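Local atomic coordinates of L-Ribose isomerase (Acinetobacter, PDB entry 4Q0S), a protein that catalyses the aldose-ketose isomerisation of L-ribose, probably to L-ribulose, and probably does so at a metal site inside a cupin barrel. Residues L101-M106 / R214-Y219; R121-Y126 / V192-H197; K169-S174 / F245-A250. All coordinates share one frame; numbering follows the deposited sequence.

Contact 1 (L101-M106 / R214-Y219); sequences LCDKLM and REVSTY. With RB0 (D-ribitol), chain C.
The guanidinium of Arg214 turns an edge to Asp103. OD2 of Asp103 lies near its plane, 3.9 Å from Arg214 NH2, a long salt bridge. The carboxylate stands almost upright to the guanidinium, with the planes 81° apart. Both groups have stronger partners: Asp103 OD1 bonds to Tyr38, Asp103 OD2 forms a salt bridge with Lys190 of the second subunit, and Arg214 NH2 pairs with Glu127 of that subunit. The other flat group, the carboxylate of Glu215, lies on the opposite face of the sheet. CG of Glu215 is anti to the backbone N (chi1 177°) and the chain runs on extended, so the carboxylate reaches the ligand. Ribitol O3 donates to Glu215 OE2 at 3.2 Å.

Strands 101-108 and 211-217 are antiparallel neighbours in the cupin barrel. Cys102 with Ser217 and Lys104 with Glu215 are hydrogen-bonded pairs, each closed by two backbone bonds. Asp103 with Val216 and Leu105 with Arg214 are non-hydrogen-bonded pairs. The alternation puts Lys104 and Glu215 on the ribitol side, and Asp103, Val216 and Arg214 on the side packed against the second subunit.

Lys104 bends at chi2 and chi3 and crosses Glu215, bringing its CE to 3.7 Å from Glu215 CB. Its NZ is modelled in a salt bridge to Glu215 OE2, but the place of NZ is doubtful because it sits too near Cys102 SG. Met106 closes on the same carboxylate, with its CE 3.5 Å from Glu215 OE1. Its sulfur borders the polyol, Met106 SD lying 4.0 Å from ribitol C3.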
loop_
_atom_site.group_PDB
_atom_site.type_symbol
_atom_site.label_atom_id
_atom_site.label_comp_id
_atom_site.label_asym_id
_atom_site.label_seq_id
_atom_site.Cartn_x
_atom_site.Cartn_y
_atom_site.Cartn_z
ATOM N N LEU A 101 20.158 5.009 -16.127
ATOM C CA LEU A 101 19.228 4.515 -15.114
ATOM C C LEU A 101 17.865 4.180 -15.718
ATOM O O LEU A 101 17.212 5.028 -16.329
ATOM C CB LEU A 101 19.070 5.567 -14.008
ATOM C CG LEU A 101 20.359 5.954 -13.268
ATOM C CD1 LEU A 101 20.137 7.233 -12.483
ATOM C CD2 LEU A 101 20.796 4.824 -12.353
ATOM N N CYS A 102 17.438 2.935 -15.541
ATOM C CA CYS A 102 16.162 2.494 -16.070
ATOM C C CYS A 102 15.295 1.880 -14.964
ATOM O O CYS A 102 15.665 0.875 -14.352
ATOM C CB CYS A 102 16.392 1.483 -17.192
ATOM S SG CYS A 102 14.882 0.873 -17.961
ATOM N N ASP A 103 14.142 2.499 -14.716
ATOM C CA ASP A 103 13.221 2.036 -13.680
ATOM C C ASP A 103 11.933 1.617 -14.375
ATOM O O ASP A 103 11.365 2.388 -15.145
ATOM C CB ASP A 103 12.923 3.178 -12.689
ATOM C CG ASP A 103 12.309 2.689 -11.378
ATOM O OD1 ASP A 103 11.421 1.815 -11.416
ATOM O OD2 ASP A 103 12.706 3.190 -10.304
ATOM N N LYS A 104 11.482 0.395 -14.118
ATOM C CA LYS A 104 10.250 -0.096 -14.711
ATOM C C LYS A 104 9.557 -1.077 -13.781
ATOM O O LYS A 104 10.169 -1.622 -12.863
ATOM C CB LYS A 104 10.526 -0.793 -16.044
ATOM C CG LYS A 104 11.177 -2.165 -15.900
ATOM C CD LYS A 104 12.519 -2.235 -16.628
ATOM C CE LYS A 104 13.546 -1.298 -16.010
ATOM N NZ LYS A 104 14.915 -1.462 -16.609
ATOM N N LEU A 105 8.269 -1.282 -14.025
ATOM C CA LEU A 105 7.469 -2.214 -13.258
ATOM C C LEU A 105 7.142 -3.322 -14.248
ATOM O O LEU A 105 6.716 -3.047 -15.364
ATOM C CB LEU A 105 6.173 -1.556 -12.786
ATOM C CG LEU A 105 5.369 -2.413 -11.810
ATOM C CD1 LEU A 105 6.171 -2.572 -10.522
ATOM C CD2 LEU A 105 4.018 -1.758 -11.518
ATOM N N MET A 106 7.362 -4.568 -13.850
ATOM C CA MET A 106 7.082 -5.686 -14.731
ATOM C C MET A 106 6.000 -6.562 -14.126
ATOM O O MET A 106 6.033 -6.886 -12.940
ATOM C CB MET A 106 8.357 -6.498 -14.976
ATOM C CG MET A 106 9.505 -5.640 -15.495
ATOM S SD MET A 106 10.975 -6.562 -15.965
ATOM C CE MET A 106 11.556 -7.111 -14.397
ATOM N N ARG A 214 9.744 -4.664 -9.516
ATOM C CA ARG A 214 10.308 -3.372 -9.836
ATOM C C ARG A 214 11.750 -3.618 -10.300
ATOM O O ARG A 214 12.554 -4.205 -9.573
ATOM C CB ARG A 214 10.279 -2.484 -8.589
ATOM C CG ARG A 214 10.819 -1.082 -8.793
ATOM C CD ARG A 214 10.825 -0.322 -7.470
ATOM N NE ARG A 214 9.496 0.139 -7.060
ATOM C CZ ARG A 214 9.073 1.395 -7.202
ATOM N NH1 ARG A 214 7.855 1.739 -6.805
ATOM N NH2 ARG A 214 9.877 2.305 -7.743
ATOM N N GLU A 215 12.072 -3.206 -11.522
ATOM C CA GLU A 215 13.429 -3.384 -12.015
ATOM C C GLU A 215 14.169 -2.059 -12.058
ATOM O O GLU A 215 13.657 -1.066 -12.570
ATOM C CB GLU A 215 13.449 -4.000 -13.420
ATOM C CG GLU A 215 14.879 -4.127 -13.976
ATOM C CD GLU A 215 14.926 -4.668 -15.388
ATOM O OE1 GLU A 215 14.544 -5.836 -15.579
ATOM O OE2 GLU A 215 15.346 -3.924 -16.306
ATOM N N VAL A 216 15.372 -2.053 -11.496
ATOM C CA VAL A 216 16.224 -0.878 -11.493
ATOM C C VAL A 216 17.490 -1.347 -12.198
ATOM O O VAL A 216 18.219 -2.197 -11.689
ATOM C CB VAL A 216 16.544 -0.410 -10.050
ATOM C CG1 VAL A 216 17.639 0.631 -10.072
ATOM C CG2 VAL A 216 15.297 0.186 -9.417
ATOM N N SER A 217 17.739 -0.813 -13.385
ATOM C CA SER A 217 18.902 -1.242 -14.144
ATOM C C SER A 217 19.594 -0.073 -14.811
ATOM O O SER A 217 19.214 1.087 -14.617
ATOM C CB SER A 217 18.464 -2.225 -15.224
ATOM O OG SER A 217 17.774 -1.530 -16.251
ATOM N N THR A 218 20.624 -0.388 -15.590
ATOM C CA THR A 218 21.340 0.631 -16.333
ATOM C C THR A 218 20.480 0.869 -17.573
ATOM O O THR A 218 19.503 0.145 -17.798
ATOM C CB THR A 218 22.775 0.161 -16.724
ATOM O OG1 THR A 218 22.709 -1.082 -17.425
ATOM C CG2 THR A 218 23.634 -0.027 -15.476
ATOM N N TYR A 219 20.836 1.870 -18.371
ATOM C CA TYR A 219 20.063 2.230 -19.559
ATOM C C TYR A 219 19.588 1.069 -20.429
ATOM O O TYR A 219 20.330 0.124 -20.688
ATOM C CB TYR A 219 20.863 3.203 -20.424
ATOM C CG TYR A 219 20.044 3.877 -21.499
ATOM C CD1 TYR A 219 19.211 4.952 -21.197
ATOM C CD2 TYR A 219 20.112 3.447 -22.826
ATOM C CE1 TYR A 219 18.465 5.587 -22.189
ATOM C CE2 TYR A 219 19.370 4.076 -23.832
ATOM C CZ TYR A 219 18.552 5.145 -23.505
ATOM O OH TYR A 219 17.835 5.781 -24.491
HETATM C C1 RB0 C . 12.747 -7.820 -21.084
HETATM O O1 RB0 C . 12.187 -7.769 -22.385
HETATM C C2 RB0 C . 13.140 -6.417 -20.645
HETATM O O2 RB0 C . 14.294 -5.989 -21.363
HETATM C C3 RB0 C . 13.392 -6.375 -19.124
HETATM O O3 RB0 C . 13.532 -5.028 -18.696
HETATM C C4 RB0 C . 14.620 -7.184 -18.691
HETATM O O4 RB0 C . 15.491 -7.372 -19.797
HETATM C C5 RB0 C . 14.189 -8.536 -18.130
HETATM O O5 RB0 C . 15.314 -9.218 -17.575
#

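Contact 2 (R121-Y126 / V192-H197); sequences RKTESY and VMHRKH. With CO (cobalt (II) ion), chain B; RB0 (D-ribitol), chain C; RB0 (D-ribitol), chain D.
The strand pair in which Glu124 faces Met193 supplies one ligand of the metal site in this cupin barrel. Glu124 belongs, with His117 and His119, to a sequence that matches the first cupin motif, and His199 completes the protein ligands. Glu124 OE2 binds the cobalt at 1.9 Å. Ribitol O4 and O5 fill two more positions, so the polyol chelates the metal. The other oxygen of the carboxylate, Glu124 OE1, accepts a 2.7 Å bond from Tyr126 OH, which fixes the rotation of the group. Lys122 NZ reaches ribitol O2 and O4 through weak bonds.

Two backbone bonds join Glu124 to Met193. Met193 also packs obliquely against the end of Tyr126, its CB 3.5 Å from Tyr126 OH. Beyond the strand ends, Arg195 turns toward the loop 121-123. Its NE donates to Arg121 O at 2.7 Å, nearly in the guanidinium plane but from above the carbonyl plane. Thr123 OG1 lies over the centre of one guanidinium face, 3.4 Å from Arg195 CZ. The same hydroxyl accepts from Arg195 N at 3.1 Å. OG1 of Thr123 is beside its own backbone N (chi1 -75°), which turns it to this side. A water bonds to Thr123 OG1 and His194 ND1, while His194 NE2 bonds to Ser153 OG. At the outer edge Val192 holds a second ribitol by its backbone: its N donates to O4 of that ribitol at 2.8 Å, and its O accepts from O5.

Strand 191-193 is the outermost of its sheet within the chain. Strand 124-130 lies between it and strand 211-217, where Ser125 OG bonds to Val216 O. Met193 packs on strands 132-137 and 199-202, and Arg195 NH1 bonds to Ala84 and Asp86 of the second subunit.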
loop_
_atom_site.group_PDB
_atom_site.type_symbol
_atom_site.label_atom_id
_atom_site.label_comp_id
_atom_site.label_asym_id
_atom_site.label_seq_id
_atom_site.Cartn_x
_atom_site.Cartn_y
_atom_site.Cartn_z
ATOM N N ARG A 121 25.295 -4.933 -22.359
ATOM C CA ARG A 121 25.572 -3.747 -21.549
ATOM C C ARG A 121 24.724 -3.554 -20.284
ATOM O O ARG A 121 25.215 -3.032 -19.277
ATOM C CB ARG A 121 25.437 -2.504 -22.432
ATOM C CG ARG A 121 26.040 -2.677 -23.820
ATOM C CD ARG A 121 25.778 -1.470 -24.696
ATOM N NE ARG A 121 26.218 -1.675 -26.075
ATOM C CZ ARG A 121 25.722 -2.603 -26.890
ATOM N NH1 ARG A 121 24.766 -3.423 -26.471
ATOM N NH2 ARG A 121 26.174 -2.704 -28.133
ATOM N N LYS A 122 23.463 -3.969 -20.320
ATOM C CA LYS A 122 22.589 -3.763 -19.168
ATOM C C LYS A 122 22.658 -4.733 -17.992
ATOM O O LYS A 122 22.494 -5.945 -18.144
ATOM C CB LYS A 122 21.127 -3.669 -19.617
ATOM C CG LYS A 122 20.156 -3.394 -18.458
ATOM C CD LYS A 122 18.730 -3.186 -18.942
ATOM C CE LYS A 122 18.147 -4.465 -19.527
ATOM N NZ LYS A 122 16.794 -4.228 -20.098
ATOM N N THR A 123 22.896 -4.161 -16.817
ATOM C CA THR A 123 22.928 -4.895 -15.560
ATOM C C THR A 123 21.596 -4.554 -14.869
ATOM O O THR A 123 21.216 -3.379 -14.782
ATOM C CB THR A 123 24.102 -4.440 -14.668
ATOM O OG1 THR A 123 25.332 -4.964 -15.187
ATOM C CG2 THR A 123 23.900 -4.924 -13.233
ATOM N N GLU A 124 20.900 -5.580 -14.380
ATOM C CA GLU A 124 19.602 -5.403 -13.727
ATOM C C GLU A 124 19.624 -5.755 -12.237
ATOM O O GLU A 124 20.556 -6.392 -11.747
ATOM C CB GLU A 124 18.551 -6.301 -14.401
ATOM C CG GLU A 124 18.446 -6.160 -15.918
ATOM C CD GLU A 124 17.612 -7.263 -16.568
ATOM O OE1 GLU A 124 17.064 -8.126 -15.852
ATOM O OE2 GLU A 124 17.511 -7.275 -17.810
ATOM N N SER A 125 18.576 -5.328 -11.535
ATOM C CA SER A 125 18.384 -5.618 -10.118
ATOM C C SER A 125 16.876 -5.808 -9.972
ATOM O O SER A 125 16.094 -5.096 -10.619
ATOM C CB SER A 125 18.862 -4.463 -9.232
ATOM O OG SER A 125 17.946 -3.378 -9.243
ATOM N N TYR A 126 16.465 -6.769 -9.147
ATOM C CA TYR A 126 15.044 -7.048 -8.968
ATOM C C TYR A 126 14.534 -6.832 -7.557
ATOM O O TYR A 126 15.210 -7.144 -6.579
ATOM C CB TYR A 126 14.714 -8.497 -9.352
ATOM C CG TYR A 126 15.308 -8.959 -10.655
ATOM C CD1 TYR A 126 15.113 -8.235 -11.825
ATOM C CD2 TYR A 126 16.060 -10.134 -10.717
ATOM C CE1 TYR A 126 15.650 -8.662 -13.032
ATOM C CE2 TYR A 126 16.603 -10.576 -11.918
ATOM C CZ TYR A 126 16.396 -9.835 -13.072
ATOM O OH TYR A 126 16.950 -10.249 -14.261
ATOM N N VAL A 192 20.756 -8.709 -7.907
ATOM C CA VAL A 192 21.491 -8.219 -9.070
ATOM C C VAL A 192 21.741 -9.250 -10.171
ATOM O O VAL A 192 22.238 -10.346 -9.923
ATOM C CB VAL A 192 22.867 -7.629 -8.644
ATOM C CG1 VAL A 192 23.675 -7.212 -9.870
ATOM C CG2 VAL A 192 22.649 -6.436 -7.728
ATOM N N MET A 193 21.383 -8.884 -11.394
ATOM C CA MET A 193 21.611 -9.746 -12.547
ATOM C C MET A 193 22.627 -8.984 -13.392
ATOM O O MET A 193 22.267 -8.056 -14.118
ATOM C CB MET A 193 20.317 -9.952 -13.339
ATOM C CG MET A 193 20.463 -10.860 -14.566
ATOM S SD MET A 193 21.070 -12.526 -14.154
ATOM C CE MET A 193 19.748 -13.128 -13.047
ATOM N N HIS A 194 23.901 -9.356 -13.277
ATOM C CA HIS A 194 24.939 -8.669 -14.036
ATOM C C HIS A 194 24.757 -8.824 -15.532
ATOM O O HIS A 194 24.194 -9.814 -16.013
ATOM C CB HIS A 194 26.334 -9.185 -13.658
ATOM C CG HIS A 194 26.796 -8.750 -12.303
ATOM N ND1 HIS A 194 26.860 -7.425 -11.928
ATOM C CD2 HIS A 194 27.240 -9.463 -11.242
ATOM C CE1 HIS A 194 27.325 -7.340 -10.693
ATOM N NE2 HIS A 194 27.563 -8.563 -10.254
ATOM N N ARG A 195 25.235 -7.826 -16.265
ATOM C CA ARG A 195 25.174 -7.851 -17.711
ATOM C C ARG A 195 25.949 -9.084 -18.181
ATOM O O ARG A 195 26.804 -9.596 -17.463
ATOM C CB ARG A 195 25.819 -6.585 -18.277
ATOM C CG ARG A 195 27.245 -6.359 -17.788
ATOM C CD ARG A 195 27.889 -5.174 -18.482
ATOM N NE ARG A 195 27.389 -3.893 -17.992
ATOM C CZ ARG A 195 27.766 -3.332 -16.847
ATOM N NH1 ARG A 195 28.650 -3.940 -16.070
ATOM N NH2 ARG A 195 27.265 -2.159 -16.486
ATOM N N LYS A 196 25.625 -9.545 -19.387
ATOM C CA LYS A 196 26.247 -10.701 -20.027
ATOM C C LYS A 196 25.849 -12.043 -19.425
ATOM O O LYS A 196 26.411 -13.079 -19.774
ATOM C CB LYS A 196 27.774 -10.545 -20.053
ATOM C CG LYS A 196 28.241 -9.416 -20.979
ATOM C CD LYS A 196 29.755 -9.293 -21.006
ATOM C CE LYS A 196 30.216 -8.316 -22.084
ATOM N NZ LYS A 196 29.682 -6.953 -21.845
ATOM N N HIS A 197 24.859 -12.024 -18.539
ATOM C CA HIS A 197 24.374 -13.252 -17.923
ATOM C C HIS A 197 23.015 -13.632 -18.467
ATOM O O HIS A 197 22.107 -12.804 -18.508
ATOM C CB HIS A 197 24.272 -13.089 -16.408
ATOM C CG HIS A 197 25.581 -13.223 -15.707
ATOM N ND1 HIS A 197 26.059 -14.435 -15.258
ATOM C CD2 HIS A 197 26.541 -12.311 -15.430
ATOM C CE1 HIS A 197 27.261 -14.263 -14.738
ATOM N NE2 HIS A 197 27.577 -12.983 -14.831
HETATM CO CO CO B . 16.914 -8.705 -18.982
HETATM C C1 RB0 C . 12.747 -7.820 -21.084
HETATM O O1 RB0 C . 12.187 -7.769 -22.385
HETATM C C2 RB0 C . 13.140 -6.417 -20.645
HETATM O O2 RB0 C . 14.294 -5.989 -21.363
HETATM C C3 RB0 C . 13.392 -6.375 -19.124
HETATM O O3 RB0 C . 13.532 -5.028 -18.696
HETATM C C4 RB0 C . 14.620 -7.184 -18.691
HETATM O O4 RB0 C . 15.491 -7.372 -19.797
HETATM C C5 RB0 C . 14.189 -8.536 -18.130
HETATM O O5 RB0 C . 15.314 -9.218 -17.575
HETATM C C1 RB0 D . 22.761 -10.321 -2.480
HETATM O O1 RB0 D . 22.331 -9.635 -1.319
HETATM C C2 RB0 D . 21.543 -10.814 -3.239
HETATM O O2 RB0 D . 20.743 -11.599 -2.368
HETATM C C3 RB0 D . 21.965 -11.656 -4.445
HETATM O O3 RB0 D . 22.695 -12.795 -4.015
HETATM C C4 RB0 D . 22.792 -10.874 -5.467
HETATM O O4 RB0 D . 22.180 -9.618 -5.721
HETATM C C5 RB0 D . 22.886 -11.680 -6.757
HETATM O O5 RB0 D . 23.570 -10.938 -7.749
HETATM O O HOH W 1 21.567 -8.280 -17.030
HETATM O O HOH W 2 27.389 -5.395 -13.453
#

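Contact 3 (K169-S174 / F245-A250); sequences KGRESS and FVSDAA. With NCO (cobalt hexammine(III)), chain E.
Arg171 lays its guanidinium against the first turn of helix 248-254, with the backbone N of Ala250 over one face. Its NH2 comes 3.4 Å from Ala249 CB. Lower down the chain, CD of Arg171 rests 3.5 Å from Ser247 OG. A bend at chi2 (-72°) turns the otherwise extended end of the arginine along this surface. These are packing contacts. The charge is met by Glu72 and Asp56, which form salt bridges with Arg171 NH1 and NH2, and NH2 also bonds to Phe53 O. The two acids probably offset the cost of placing a cation beside a helix N-terminus.

Ser247 takes the N-cap position, and its carbonyl receives the bond from Ala250 N at 3.0 Å. The segment 245-250 thus leads from the short strand 244-245, at the edge of one sheet of the cupin barrel, into helix 248-254. Residues 169-174 belong to the long loop between strands 132-137 and 180-185, and they pack over this turn.

Ser174 forms the second point of contact. Its CB meets Val246 CG1 at 3.8 Å, and CG1 of Val246 also lies 3.6 Å from Ser174 O. The serine is held from within its own loop: Ser174 N and OG both donate to Arg171 O, the OG bond being very short. Val246 and Ser174 share Pro116 of strand 113-118 as a neighbour.

Phe245 faces inward, stacked on the metal ligand His117 and touching ribitol. Its carbonyl points to cobalt hexammine, accepting from three ammines, with N6 of the complex 3.0 Å from Phe245 O. Ammine N2 donates to Asp248 OD2 at 2.9 Å, and Asp244 adds a further bond to the complex.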
loop_
_atom_site.group_PDB
_atom_site.type_symbol
_atom_site.label_atom_id
_atom_site.label_comp_id
_atom_site.label_asym_id
_atom_site.label_seq_id
_atom_site.Cartn_x
_atom_site.Cartn_y
_atom_site.Cartn_z
ATOM N N LYS A 169 5.882 -24.501 -24.954
ATOM C CA LYS A 169 6.051 -25.502 -26.000
ATOM C C LYS A 169 6.892 -24.930 -27.128
ATOM O O LYS A 169 6.583 -23.865 -27.666
ATOM C CB LYS A 169 4.692 -25.939 -26.554
ATOM C CG LYS A 169 3.752 -26.547 -25.528
ATOM C CD LYS A 169 4.334 -27.807 -24.906
ATOM C CE LYS A 169 3.319 -28.478 -23.997
ATOM N NZ LYS A 169 2.765 -27.516 -22.999
ATOM N N GLY A 170 7.955 -25.639 -27.486
ATOM C CA GLY A 170 8.820 -25.180 -28.556
ATOM C C GLY A 170 9.855 -24.167 -28.110
ATOM O O GLY A 170 10.568 -23.602 -28.937
ATOM N N ARG A 171 9.942 -23.933 -26.804
ATOM C CA ARG A 171 10.904 -22.976 -26.256
ATOM C C ARG A 171 11.731 -23.637 -25.154
ATOM O O ARG A 171 12.634 -23.020 -24.591
ATOM C CB ARG A 171 10.167 -21.764 -25.657
ATOM C CG ARG A 171 9.295 -20.978 -26.629
ATOM C CD ARG A 171 10.131 -20.183 -27.615
ATOM N NE ARG A 171 9.304 -19.477 -28.588
ATOM C CZ ARG A 171 8.884 -18.223 -28.461
ATOM N NH1 ARG A 171 9.214 -17.510 -27.395
ATOM N NH2 ARG A 171 8.138 -17.673 -29.409
ATOM N N GLU A 172 11.422 -24.895 -24.852
ATOM C CA GLU A 172 12.113 -25.612 -23.790
ATOM C C GLU A 172 13.633 -25.506 -23.808
ATOM O O GLU A 172 14.242 -25.085 -22.822
ATOM C CB GLU A 172 11.710 -27.090 -23.792
ATOM C CG GLU A 172 10.230 -27.324 -23.534
ATOM C CD GLU A 172 9.426 -27.442 -24.812
ATOM O OE1 GLU A 172 9.806 -26.800 -25.813
ATOM O OE2 GLU A 172 8.409 -28.170 -24.812
ATOM N N SER A 173 14.244 -25.877 -24.927
ATOM C CA SER A 173 15.697 -25.854 -25.047
ATOM C C SER A 173 16.344 -24.491 -24.812
ATOM O O SER A 173 17.528 -24.418 -24.486
ATOM C CB SER A 173 16.117 -26.387 -26.421
ATOM O OG SER A 173 15.667 -25.541 -27.460
ATOM N N SER A 174 15.582 -23.413 -24.968
ATOM C CA SER A 174 16.151 -22.087 -24.763
ATOM C C SER A 174 16.539 -21.874 -23.299
ATOM O O SER A 174 17.318 -20.976 -22.979
ATOM C CB SER A 174 15.159 -21.002 -25.201
ATOM O OG SER A 174 14.021 -20.969 -24.356
ATOM N N PHE A 245 17.973 -12.605 -27.168
ATOM C CA PHE A 245 17.140 -13.716 -26.728
ATOM C C PHE A 245 17.691 -15.026 -27.271
ATOM O O PHE A 245 18.152 -15.083 -28.413
ATOM C CB PHE A 245 15.698 -13.503 -27.200
ATOM C CG PHE A 245 15.011 -12.356 -26.518
ATOM C CD1 PHE A 245 14.299 -12.557 -25.338
ATOM C CD2 PHE A 245 15.132 -11.062 -27.013
ATOM C CE1 PHE A 245 13.722 -11.484 -24.659
ATOM C CE2 PHE A 245 14.560 -9.978 -26.341
ATOM C CZ PHE A 245 13.854 -10.191 -25.162
ATOM N N VAL A 246 17.656 -16.069 -26.446
ATOM C CA VAL A 246 18.149 -17.379 -26.852
ATOM C C VAL A 246 17.325 -17.914 -28.021
ATOM O O VAL A 246 17.867 -18.495 -28.964
ATOM C CB VAL A 246 18.088 -18.385 -25.684
ATOM C CG1 VAL A 246 18.591 -19.744 -26.138
ATOM C CG2 VAL A 246 18.920 -17.878 -24.520
ATOM N N SER A 247 16.011 -17.714 -27.955
ATOM C CA SER A 247 15.117 -18.162 -29.016
ATOM C C SER A 247 14.930 -17.026 -30.018
ATOM O O SER A 247 14.560 -15.915 -29.638
ATOM C CB SER A 247 13.764 -18.555 -28.428
ATOM O OG SER A 247 12.944 -19.146 -29.418
ATOM N N ASP A 248 15.184 -17.298 -31.294
ATOM C CA ASP A 248 15.052 -16.266 -32.321
ATOM C C ASP A 248 13.637 -15.724 -32.448
ATOM O O ASP A 248 13.440 -14.558 -32.802
ATOM C CB ASP A 248 15.519 -16.792 -33.681
ATOM C CG ASP A 248 16.994 -17.142 -33.694
ATOM O OD1 ASP A 248 17.348 -18.246 -33.228
ATOM O OD2 ASP A 248 17.797 -16.303 -34.157
ATOM N N ALA A 249 12.655 -16.572 -32.163
ATOM C CA ALA A 249 11.258 -16.167 -32.244
ATOM C C ALA A 249 10.964 -15.037 -31.261
ATOM O O ALA A 249 10.096 -14.200 -31.503
ATOM C CB ALA A 249 10.354 -17.360 -31.954
ATOM N N ALA A 250 11.706 -15.014 -30.157
ATOM C CA ALA A 250 11.520 -14.007 -29.120
ATOM C C ALA A 250 12.053 -12.620 -29.472
ATOM O O ALA A 250 11.425 -11.612 -29.146
ATOM C CB ALA A 250 12.154 -14.489 -27.823
HETATM CO CO NCO E . 20.540 -15.537 -31.321
HETATM N N1 NCO E . 22.206 -14.869 -31.496
HETATM N N2 NCO E . 20.218 -15.190 -33.059
HETATM N N3 NCO E . 20.865 -15.886 -29.573
HETATM N N4 NCO E . 19.933 -13.889 -30.883
HETATM N N5 NCO E . 21.146 -17.180 -31.754
HETATM N N6 NCO E . 18.869 -16.203 -31.151
#

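Overall arrangement
Contacts 1 and 2 are neighbours in one antiparallel sheet, their centres 11 Å apart. They meet where strand 211-217 runs beside strand 124-130, and both touch the second subunit and the ribitol that chelates the cobalt. Along the chain, contact 2 is nested inside the loop closed by contact 1. The segments of contact 3 alternate with those of both others. Its centre is 24 Å from that of contact 1, on the opposite side of the chain's centre, and 20 Å from that of contact 2. It touches neither and joins a long loop to helix 248-254, whose Arg254 bonds to ribitol. The barrel therefore presents ribitol with residues from distant parts of the sequence.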